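Local coordinates for pirin family protein (Acinetobacter baumannii, PDB 6D0P), which probably acts as a metal-dependent quercetin 2,3-dioxygenase of the pirin family, a bicupin protein that binds one metal ion per subunit, at residues 39-44 / 128-133; 64-69 / 104-109; 77-82 / 91-96. All coordinates share one frame; numbering follows the deposited sequence.

Interaction 1. Residues 39-44 / 128-133; sequences SPFLLL and LWVNLP
A classic beta bulge joins antiparallel strands 41-52 and 121-131 next to the metal pocket, with Leu-42 and Leu-43 both set opposite Trp-129. The extra residue divides the two backbone bonds of Trp-129 between them: Leu-42 N gives its hydrogen to Trp-129 O, and Trp-129 N reaches Leu-43 O at 2.9 Å. Two residues before Leu-42, at Pro-40, which follows a cis peptide bond, Asn-131 N meets Pro-40 O at 2.7 Å, nearly in line with the carbonyl bond.

On the Trp-129 side of the sheet, Leu-43 runs alongside the indole. Its CG stands anti to the backbone N (chi1 -174°), and CD2 comes to rest over the five-membered ring, a CH-pi contact with CD2 3.8 Å from the centroid of that Trp-129 ring and only 6° off its normal. Trp-129 NE1 is hydrogen-bonded to Gln-127 OE1, which would help to fix the turn of the indole, and Phe-69 meets the same ring system. Leu-42 leans toward the partner strand, its CD1 lying 3.6 Å from Asn-131 CA while CD2 passes near the amide; Asn-131 OD1 is held by Lys-137 and also accepts from Leu-132 N, which sits above the plane of the side-chain amide.

On the opposite side apolar groups meet. Phe-41 CD1 approaches Leu-128 CD1 at 4.0 Å and Val-130 CG2 at 4.1 Å, the ring slanted to both methyls, and Leu-251 of strand 245-253 touches Phe-41, Leu-44 and Leu-128. One side therefore packs against the C-terminal cupin domain, and the other brings Trp-129 close to His-66, an arrangement in keeping with the bicupin fold of pirins, whose N-terminal beta barrel holds the metal.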
loop_
_atom_site.group_PDB
_atom_site.type_symbol
_atom_site.label_atom_id
_atom_site.label_comp_id
_atom_site.label_asym_id
_atom_site.label_seq_id
_atom_site.Cartn_x
_atom_site.Cartn_y
_atom_site.Cartn_z
ATOM N N SER A 39 -10.054 6.900 4.619
ATOM C CA SER A 39 -10.748 5.591 4.785
ATOM C C SER A 39 -11.149 5.001 3.428
ATOM O O SER A 39 -11.831 5.653 2.633
ATOM C CB SER A 39 -11.952 5.736 5.707
ATOM O OG SER A 39 -12.605 4.488 5.920
ATOM N N PRO A 40 -10.858 3.726 3.182
ATOM C CA PRO A 40 -10.335 2.750 4.135
ATOM C C PRO A 40 -8.817 2.616 4.254
ATOM O O PRO A 40 -8.350 1.651 4.865
ATOM C CB PRO A 40 -10.901 1.442 3.530
ATOM C CG PRO A 40 -10.844 1.691 2.042
ATOM C CD PRO A 40 -11.260 3.129 1.907
ATOM N N PHE A 41 -8.054 3.524 3.643
ATOM C CA PHE A 41 -6.621 3.428 3.650
ATOM C C PHE A 41 -6.086 4.026 4.944
ATOM O O PHE A 41 -6.605 5.013 5.402
ATOM C CB PHE A 41 -6.044 4.049 2.380
ATOM C CG PHE A 41 -6.632 3.390 1.165
ATOM C CD1 PHE A 41 -6.241 2.110 0.808
ATOM C CD2 PHE A 41 -7.643 4.003 0.444
ATOM C CE1 PHE A 41 -6.827 1.451 -0.266
ATOM C CE2 PHE A 41 -8.216 3.354 -0.638
ATOM C CZ PHE A 41 -7.812 2.083 -0.990
ATOM N N LEU A 42 -5.017 3.434 5.477
ATOM C CA LEU A 42 -4.466 3.855 6.790
ATOM C C LEU A 42 -3.055 4.448 6.692
ATOM O O LEU A 42 -2.721 5.345 7.482
ATOM C CB LEU A 42 -4.392 2.632 7.706
ATOM C CG LEU A 42 -5.719 2.104 8.242
ATOM C CD1 LEU A 42 -5.511 0.752 8.902
ATOM C CD2 LEU A 42 -6.346 3.118 9.190
ATOM N N LEU A 43 -2.247 3.961 5.776
ATOM C CA LEU A 43 -0.843 4.340 5.736
ATOM C C LEU A 43 -0.223 3.931 4.405
ATOM O O LEU A 43 -0.546 2.885 3.870
ATOM C CB LEU A 43 -0.128 3.620 6.878
ATOM C CG LEU A 43 1.331 4.004 7.075
ATOM C CD1 LEU A 43 1.547 4.629 8.438
ATOM C CD2 LEU A 43 2.231 2.826 6.847
ATOM N N LEU A 44 0.693 4.754 3.914
ATOM C CA LEU A 44 1.475 4.414 2.713
ATOM C C LEU A 44 2.915 4.860 2.949
ATOM O O LEU A 44 3.195 6.071 3.194
ATOM C CB LEU A 44 0.901 5.065 1.446
ATOM C CG LEU A 44 1.451 4.518 0.125
ATOM C CD1 LEU A 44 0.606 4.975 -1.058
ATOM C CD2 LEU A 44 2.901 4.922 -0.103
ATOM N N LEU A 128 1.394 -0.522 1.945
ATOM C CA LEU A 128 0.119 0.121 2.142
ATOM C C LEU A 128 -0.662 -0.614 3.236
ATOM O O LEU A 128 -0.802 -1.851 3.186
ATOM C CB LEU A 128 -0.641 0.056 0.812
ATOM C CG LEU A 128 -2.108 0.487 0.840
ATOM C CD1 LEU A 128 -2.216 1.987 0.982
ATOM C CD2 LEU A 128 -2.827 0.059 -0.429
ATOM N N TRP A 129 -1.157 0.108 4.220
ATOM C CA TRP A 129 -2.027 -0.472 5.215
ATOM C C TRP A 129 -3.475 -0.150 4.821
ATOM O O TRP A 129 -3.774 1.008 4.530
ATOM C CB TRP A 129 -1.731 0.092 6.588
ATOM C CG TRP A 129 -0.408 -0.275 7.177
ATOM C CD1 TRP A 129 0.666 -0.872 6.572
ATOM C CD2 TRP A 129 0.009 0.043 8.513
ATOM N NE1 TRP A 129 1.688 -1.012 7.470
ATOM C CE2 TRP A 129 1.318 -0.458 8.667
ATOM C CE3 TRP A 129 -0.629 0.629 9.612
ATOM C CZ2 TRP A 129 2.011 -0.338 9.870
ATOM C CZ3 TRP A 129 0.052 0.735 10.806
ATOM C CH2 TRP A 129 1.362 0.275 10.924
ATOM N N VAL A 130 -4.324 -1.153 4.845
ATOM C CA VAL A 130 -5.738 -1.044 4.527
ATOM C C VAL A 130 -6.546 -1.454 5.757
ATOM O O VAL A 130 -6.344 -2.552 6.332
ATOM C CB VAL A 130 -6.116 -1.916 3.324
ATOM C CG1 VAL A 130 -7.583 -1.761 2.951
ATOM C CG2 VAL A 130 -5.227 -1.621 2.123
ATOM N N ASN A 131 -7.517 -0.631 6.105
ATOM C CA ASN A 131 -8.327 -0.888 7.270
ATOM C C ASN A 131 -9.390 -1.942 6.955
ATOM O O ASN A 131 -9.754 -2.163 5.818
ATOM C CB ASN A 131 -8.981 0.395 7.793
ATOM C CG ASN A 131 -9.253 0.373 9.288
ATOM O OD1 ASN A 131 -9.006 -0.635 9.965
ATOM N ND2 ASN A 131 -9.717 1.507 9.827
ATOM N N LEU A 132 -9.835 -2.608 8.001
ATOM C CA LEU A 132 -10.937 -3.563 7.927
ATOM C C LEU A 132 -12.202 -2.997 8.589
ATOM O O LEU A 132 -12.133 -2.280 9.602
ATOM C CB LEU A 132 -10.506 -4.840 8.650
ATOM C CG LEU A 132 -9.419 -5.661 7.951
ATOM C CD1 LEU A 132 -8.853 -6.726 8.873
ATOM C CD2 LEU A 132 -9.966 -6.274 6.683
ATOM N N PRO A 133 -13.372 -3.373 8.057
ATOM C CA PRO A 133 -14.601 -3.089 8.753
ATOM C C PRO A 133 -14.530 -3.728 10.148
ATOM O O PRO A 133 -13.879 -4.769 10.303
ATOM C CB PRO A 133 -15.707 -3.780 7.943
ATOM C CG PRO A 133 -15.082 -3.935 6.576
ATOM C CD PRO A 133 -13.612 -4.159 6.853
#

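Interaction 2. Residues 64-69 / 104-109; sequences HPHRGF and AGVLHE. With MN (manganese (II) ion), chain G.
His-64 pairs with His-108 through both backbone bonds, His-64 N reaching His-108 O at 2.9 Å. Its CG is wedged between the backbone N and carbonyl carbon (chi1 62°), which turns the imidazole toward the partner strand, one face over His-108 O, and brings NE2 to the manganese ion at 2.2 Å. His-108 answers with its ring edge toward the face of His-64, an offset edge-to-face pair with planes at 63°, and its own NE2 lies 2.3 Å from manganese. Gly-62 O takes the ND1 hydrogen of His-64, a second-shell bond that would orient the ring.

Pro-65 turns to the reverse side of the sheet, where its CB meets Leu-107 CD1 at 4.0 Å and where both side chains also touch Phe-281 of helix 271-282. With His-66 the chain returns to the metal: NE2 binds manganese at 2.2 Å, and CB rests against Val-106 CG1. This His-X-His pair on one strand, joined by His-108 and Glu-110 from the paired strand 106-112, is the three-histidine, one-glutamate site of cupins; two waters complete six ligands, and iron is the predicted natural occupant.

Arg-67, bent at chi3 (-73°), directs NE to Ala-104 O at 2.8 Å, approaching from above the carbonyl plane. A weak bond from NH2 shares that oxygen, while NH1 forms a salt bridge with Asp-280.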
loop_
_atom_site.group_PDB
_atom_site.type_symbol
_atom_site.label_atom_id
_atom_site.label_comp_id
_atom_site.label_asym_id
_atom_site.label_seq_id
_atom_site.Cartn_x
_atom_site.Cartn_y
_atom_site.Cartn_z
ATOM N N HIS A 64 7.589 -8.195 14.875
ATOM C CA HIS A 64 6.683 -7.159 15.318
ATOM C C HIS A 64 5.247 -7.637 15.073
ATOM O O HIS A 64 4.998 -8.442 14.192
ATOM C CB HIS A 64 6.941 -5.826 14.600
ATOM C CG HIS A 64 6.746 -5.896 13.123
ATOM N ND1 HIS A 64 7.739 -6.338 12.277
ATOM C CD2 HIS A 64 5.690 -5.574 12.336
ATOM C CE1 HIS A 64 7.302 -6.295 11.032
ATOM N NE2 HIS A 64 6.045 -5.836 11.041
ATOM N N PRO A 65 4.313 -7.136 15.862
ATOM C CA PRO A 65 2.939 -7.532 15.718
ATOM C C PRO A 65 2.081 -6.585 14.876
ATOM O O PRO A 65 2.451 -5.418 14.661
ATOM C CB PRO A 65 2.422 -7.513 17.162
ATOM C CG PRO A 65 3.173 -6.375 17.783
ATOM C CD PRO A 65 4.537 -6.446 17.137
ATOM N N HIS A 66 0.949 -7.118 14.419
ATOM C CA HIS A 66 -0.109 -6.337 13.778
ATOM C C HIS A 66 -1.452 -6.919 14.201
ATOM O O HIS A 66 -1.578 -8.158 14.354
ATOM C CB HIS A 66 -0.057 -6.368 12.239
ATOM C CG HIS A 66 1.163 -5.785 11.622
ATOM N ND1 HIS A 66 1.457 -4.435 11.724
ATOM C CD2 HIS A 66 2.113 -6.334 10.829
ATOM C CE1 HIS A 66 2.580 -4.191 11.054
ATOM N NE2 HIS A 66 2.987 -5.339 10.474
ATOM N N ARG A 67 -2.450 -6.051 14.375
ATOM C CA ARG A 67 -3.791 -6.518 14.604
ATOM C C ARG A 67 -4.773 -5.484 14.060
ATOM O O ARG A 67 -4.570 -4.273 14.258
ATOM C CB ARG A 67 -4.065 -6.759 16.094
ATOM C CG ARG A 67 -5.532 -7.031 16.424
ATOM C CD ARG A 67 -5.816 -7.239 17.910
ATOM N NE ARG A 67 -5.332 -8.535 18.379
ATOM C CZ ARG A 67 -5.446 -8.971 19.630
ATOM N NH1 ARG A 67 -5.968 -8.184 20.568
ATOM N NH2 ARG A 67 -5.048 -10.195 19.933
ATOM N N GLY A 68 -5.819 -5.978 13.382
ATOM C CA GLY A 68 -6.960 -5.154 13.008
ATOM C C GLY A 68 -7.014 -4.659 11.569
ATOM O O GLY A 68 -8.005 -4.022 11.194
ATOM N N PHE A 69 -6.011 -4.923 10.766
ATOM C CA PHE A 69 -5.988 -4.358 9.430
ATOM C C PHE A 69 -5.156 -5.254 8.520
ATOM O O PHE A 69 -4.768 -6.377 8.909
ATOM C CB PHE A 69 -5.463 -2.915 9.500
ATOM C CG PHE A 69 -4.075 -2.818 10.051
ATOM C CD1 PHE A 69 -3.852 -2.841 11.417
ATOM C CD2 PHE A 69 -2.991 -2.711 9.205
ATOM C CE1 PHE A 69 -2.565 -2.758 11.924
ATOM C CE2 PHE A 69 -1.703 -2.634 9.717
ATOM C CZ PHE A 69 -1.496 -2.668 11.069
ATOM N N ALA A 104 -7.049 -10.848 13.574
ATOM C CA ALA A 104 -6.950 -11.085 15.018
ATOM C C ALA A 104 -5.497 -10.998 15.482
ATOM O O ALA A 104 -5.266 -10.801 16.680
ATOM C CB ALA A 104 -7.552 -12.428 15.392
ATOM N N GLY A 105 -4.533 -11.191 14.575
ATOM C CA GLY A 105 -3.159 -10.983 14.957
ATOM C C GLY A 105 -2.149 -11.828 14.191
ATOM O O GLY A 105 -2.423 -12.946 13.779
ATOM N N VAL A 106 -0.989 -11.239 14.006
ATOM C CA VAL A 106 0.154 -11.874 13.412
ATOM C C VAL A 106 1.391 -11.281 14.088
ATOM O O VAL A 106 1.398 -10.100 14.499
ATOM C CB VAL A 106 0.206 -11.658 11.880
ATOM C CG1 VAL A 106 0.398 -10.194 11.527
ATOM C CG2 VAL A 106 1.287 -12.484 11.208
ATOM N N LEU A 107 2.427 -12.104 14.182
ATOM C CA LEU A 107 3.744 -11.669 14.624
ATOM C C LEU A 107 4.718 -12.067 13.511
ATOM O O LEU A 107 4.847 -13.282 13.221
ATOM C CB LEU A 107 4.090 -12.348 15.947
ATOM C CG LEU A 107 5.368 -11.864 16.613
ATOM C CD1 LEU A 107 5.184 -10.466 17.181
ATOM C CD2 LEU A 107 5.799 -12.821 17.713
ATOM N N HIS A 108 5.366 -11.091 12.874
ATOM C CA HIS A 108 6.202 -11.424 11.734
ATOM C C HIS A 108 7.419 -10.510 11.616
ATOM O O HIS A 108 7.544 -9.466 12.271
ATOM C CB HIS A 108 5.334 -11.463 10.466
ATOM C CG HIS A 108 4.988 -10.148 9.851
ATOM N ND1 HIS A 108 4.665 -10.039 8.514
ATOM C CD2 HIS A 108 4.981 -8.890 10.340
ATOM C CE1 HIS A 108 4.434 -8.762 8.234
ATOM N NE2 HIS A 108 4.630 -8.048 9.329
ATOM N N GLU A 109 8.329 -10.971 10.764
ATOM C CA GLU A 109 9.509 -10.248 10.397
ATOM C C GLU A 109 9.486 -10.073 8.872
ATOM O O GLU A 109 8.897 -10.891 8.159
ATOM C CB GLU A 109 10.769 -10.987 10.844
ATOM C CG GLU A 109 10.909 -12.344 10.193
ATOM C CD GLU A 109 12.080 -13.178 10.684
ATOM O OE1 GLU A 109 12.639 -13.948 9.857
ATOM O OE2 GLU A 109 12.431 -13.052 11.880
HETATM MN MN MN G . 4.774 -5.796 9.300
HETATM O O HOH W 1 3.665 -5.867 7.101
HETATM O O HOH W 2 4.924 -3.648 8.739
#

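Interaction 3. Residues 77-82 / 91-96; sequences QGEVTH and TIKTGD
Ile-92 sets CG1 at the ring edge of His-82, 3.8 Å from His-82 CD2, with its CD1 close by, and the two side chains cross at about a right angle. CG of His-82 sits between the backbone N and the carbonyl carbon (chi1 55°), a rotation that swings the imidazole toward Ile-92; the ring also meets that of Tyr-143, and Gln-98 touches the side chain. Val-80 and Ile-92 exchange two backbone bonds, of which Ile-92 N to Val-80 O is short (2.7 Å) and nearly straight. On the reverse side, a hydrogen bond of 2.8 Å links Thr-81 OG1 and Thr-91 OG1, the side chains crossing at a slant.

The pairs belong to the antiparallel hairpin of strands 80-84 and 89-92; past its second strand the chain makes a type II turn from Lys-93 to Asp-96. Asp-96 OD2 braces that turn by accepting from Lys-93 N at 2.9 Å.

Beyond the strands, side chains and water take over. Thr-94 OG1 donates to Gly-78 O at 2.9 Å and accepts from a water that Gly-78 N also holds. Glu-79 extends beside Lys-93, its OE2 linked through a second water to Thr-94 N, and its OE1 bonded to Ser-113 OG.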
loop_
_atom_site.group_PDB
_atom_site.type_symbol
_atom_site.label_atom_id
_atom_site.label_comp_id
_atom_site.label_asym_id
_atom_site.label_seq_id
_atom_site.Cartn_x
_atom_site.Cartn_y
_atom_site.Cartn_z
ATOM N N GLN A 77 11.578 -3.148 -7.070
ATOM C CA GLN A 77 12.968 -3.520 -7.350
ATOM C C GLN A 77 13.473 -4.257 -6.113
ATOM O O GLN A 77 13.200 -3.845 -4.980
ATOM C CB GLN A 77 13.860 -2.317 -7.650
ATOM C CG GLN A 77 13.427 -1.496 -8.858
ATOM C CD GLN A 77 14.467 -0.483 -9.270
ATOM O OE1 GLN A 77 15.559 -0.834 -9.727
ATOM N NE2 GLN A 77 14.132 0.787 -9.130
ATOM N N GLY A 78 14.178 -5.349 -6.326
ATOM C CA GLY A 78 14.588 -6.151 -5.175
ATOM C C GLY A 78 13.464 -7.071 -4.707
ATOM O O GLY A 78 12.421 -7.194 -5.373
ATOM N N GLU A 79 13.653 -7.705 -3.543
ATOM C CA GLU A 79 12.740 -8.745 -3.068
ATOM C C GLU A 79 12.645 -8.702 -1.545
ATOM O O GLU A 79 13.622 -8.393 -0.893
ATOM C CB GLU A 79 13.253 -10.148 -3.398
ATOM C CG GLU A 79 13.587 -10.410 -4.850
ATOM C CD GLU A 79 13.910 -11.870 -5.164
ATOM O OE1 GLU A 79 14.302 -12.641 -4.216
ATOM O OE2 GLU A 79 13.797 -12.251 -6.377
ATOM N N VAL A 80 11.478 -9.080 -1.010
ATOM C CA VAL A 80 11.237 -9.102 0.428
ATOM C C VAL A 80 10.796 -10.506 0.841
ATOM O O VAL A 80 9.903 -11.088 0.218
ATOM C CB VAL A 80 10.183 -8.050 0.816
ATOM C CG1 VAL A 80 9.730 -8.165 2.270
ATOM C CG2 VAL A 80 10.663 -6.641 0.524
ATOM N N THR A 81 11.446 -11.055 1.867
ATOM C CA THR A 81 11.043 -12.303 2.467
ATOM C C THR A 81 10.389 -11.974 3.822
ATOM O O THR A 81 10.866 -11.089 4.558
ATOM C CB THR A 81 12.217 -13.271 2.617
ATOM O OG1 THR A 81 12.637 -13.647 1.304
ATOM C CG2 THR A 81 11.861 -14.526 3.396
ATOM N N HIS A 82 9.282 -12.631 4.126
ATOM C CA HIS A 82 8.584 -12.409 5.383
ATOM C C HIS A 82 8.325 -13.780 6.008
ATOM O O HIS A 82 8.214 -14.769 5.306
ATOM C CB HIS A 82 7.316 -11.573 5.191
ATOM C CG HIS A 82 6.377 -12.129 4.176
ATOM N ND1 HIS A 82 5.271 -12.863 4.524
ATOM C CD2 HIS A 82 6.414 -12.112 2.823
ATOM C CE1 HIS A 82 4.651 -13.262 3.426
ATOM N NE2 HIS A 82 5.328 -12.805 2.366
ATOM N N THR A 91 8.203 -15.303 -0.077
ATOM C CA THR A 91 9.095 -14.333 -0.702
ATOM C C THR A 91 8.357 -13.563 -1.795
ATOM O O THR A 91 7.758 -14.151 -2.678
ATOM C CB THR A 91 10.353 -15.003 -1.249
ATOM O OG1 THR A 91 11.123 -15.445 -0.131
ATOM C CG2 THR A 91 11.202 -14.062 -2.075
ATOM N N ILE A 92 8.409 -12.246 -1.684
ATOM C CA ILE A 92 7.785 -11.339 -2.634
ATOM C C ILE A 92 8.853 -10.946 -3.663
ATOM O O ILE A 92 9.746 -10.167 -3.348
ATOM C CB ILE A 92 7.244 -10.097 -1.900
ATOM C CG1 ILE A 92 6.432 -10.471 -0.654
ATOM C CG2 ILE A 92 6.468 -9.198 -2.855
ATOM C CD1 ILE A 92 6.048 -9.294 0.224
ATOM N N LYS A 93 8.765 -11.463 -4.875
ATOM C CA LYS A 93 9.758 -11.120 -5.897
ATOM C C LYS A 93 9.331 -9.831 -6.597
ATOM O O LYS A 93 8.207 -9.328 -6.375
ATOM C CB LYS A 93 9.915 -12.251 -6.916
ATOM C CG LYS A 93 10.286 -13.614 -6.363
ATOM C CD LYS A 93 10.513 -14.641 -7.468
ATOM C CE LYS A 93 10.793 -16.026 -6.934
ATOM N NZ LYS A 93 11.107 -16.990 -8.019
ATOM N N THR A 94 10.217 -9.287 -7.436
ATOM C CA THR A 94 9.909 -8.057 -8.163
ATOM C C THR A 94 8.620 -8.276 -8.972
ATOM O O THR A 94 8.475 -9.270 -9.682
ATOM C CB THR A 94 11.085 -7.623 -9.054
ATOM O OG1 THR A 94 12.094 -7.069 -8.206
ATOM C CG2 THR A 94 10.714 -6.574 -10.077
ATOM N N GLY A 95 7.663 -7.387 -8.806
ATOM C CA GLY A 95 6.385 -7.500 -9.522
ATOM C C GLY A 95 5.327 -8.259 -8.741
ATOM O O GLY A 95 4.133 -8.205 -9.120
ATOM N N ASP A 96 5.718 -8.958 -7.676
ATOM C CA ASP A 96 4.743 -9.700 -6.850
ATOM C C ASP A 96 4.100 -8.770 -5.825
ATOM O O ASP A 96 4.591 -7.641 -5.566
ATOM C CB ASP A 96 5.382 -10.847 -6.054
ATOM C CG ASP A 96 5.964 -11.993 -6.868
ATOM O OD1 ASP A 96 5.765 -11.999 -8.114
ATOM O OD2 ASP A 96 6.606 -12.897 -6.227
HETATM O O HOH W 3 14.968 -6.039 -8.955
HETATM O O HOH W 4 12.711 -10.742 -8.185
#

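Overall arrangement
The three contacts illustrate how a cupin barrel builds a metal site and its surroundings from successive antiparallel pairings. Interaction 2 supplies three histidine ligands, and interaction 1 abuts it directly: Phe-69 CE2 lies 3.4 Å from Trp-129 CD2, and the Trp-129 side chain comes within about 6 Å of manganese. Their centres are 14 Å apart. Interaction 3 lies farther off, its centre about 20 Å from that of interaction 2, but strands 80-84 and 106-112 are neighbours in one sheet, and His-82 CB meets Glu-109 O at 3.4 Å. The side chain of His-82 is about 4 Å from that of Glu-110, the fourth protein ligand. Interactions 1 and 3 do not touch.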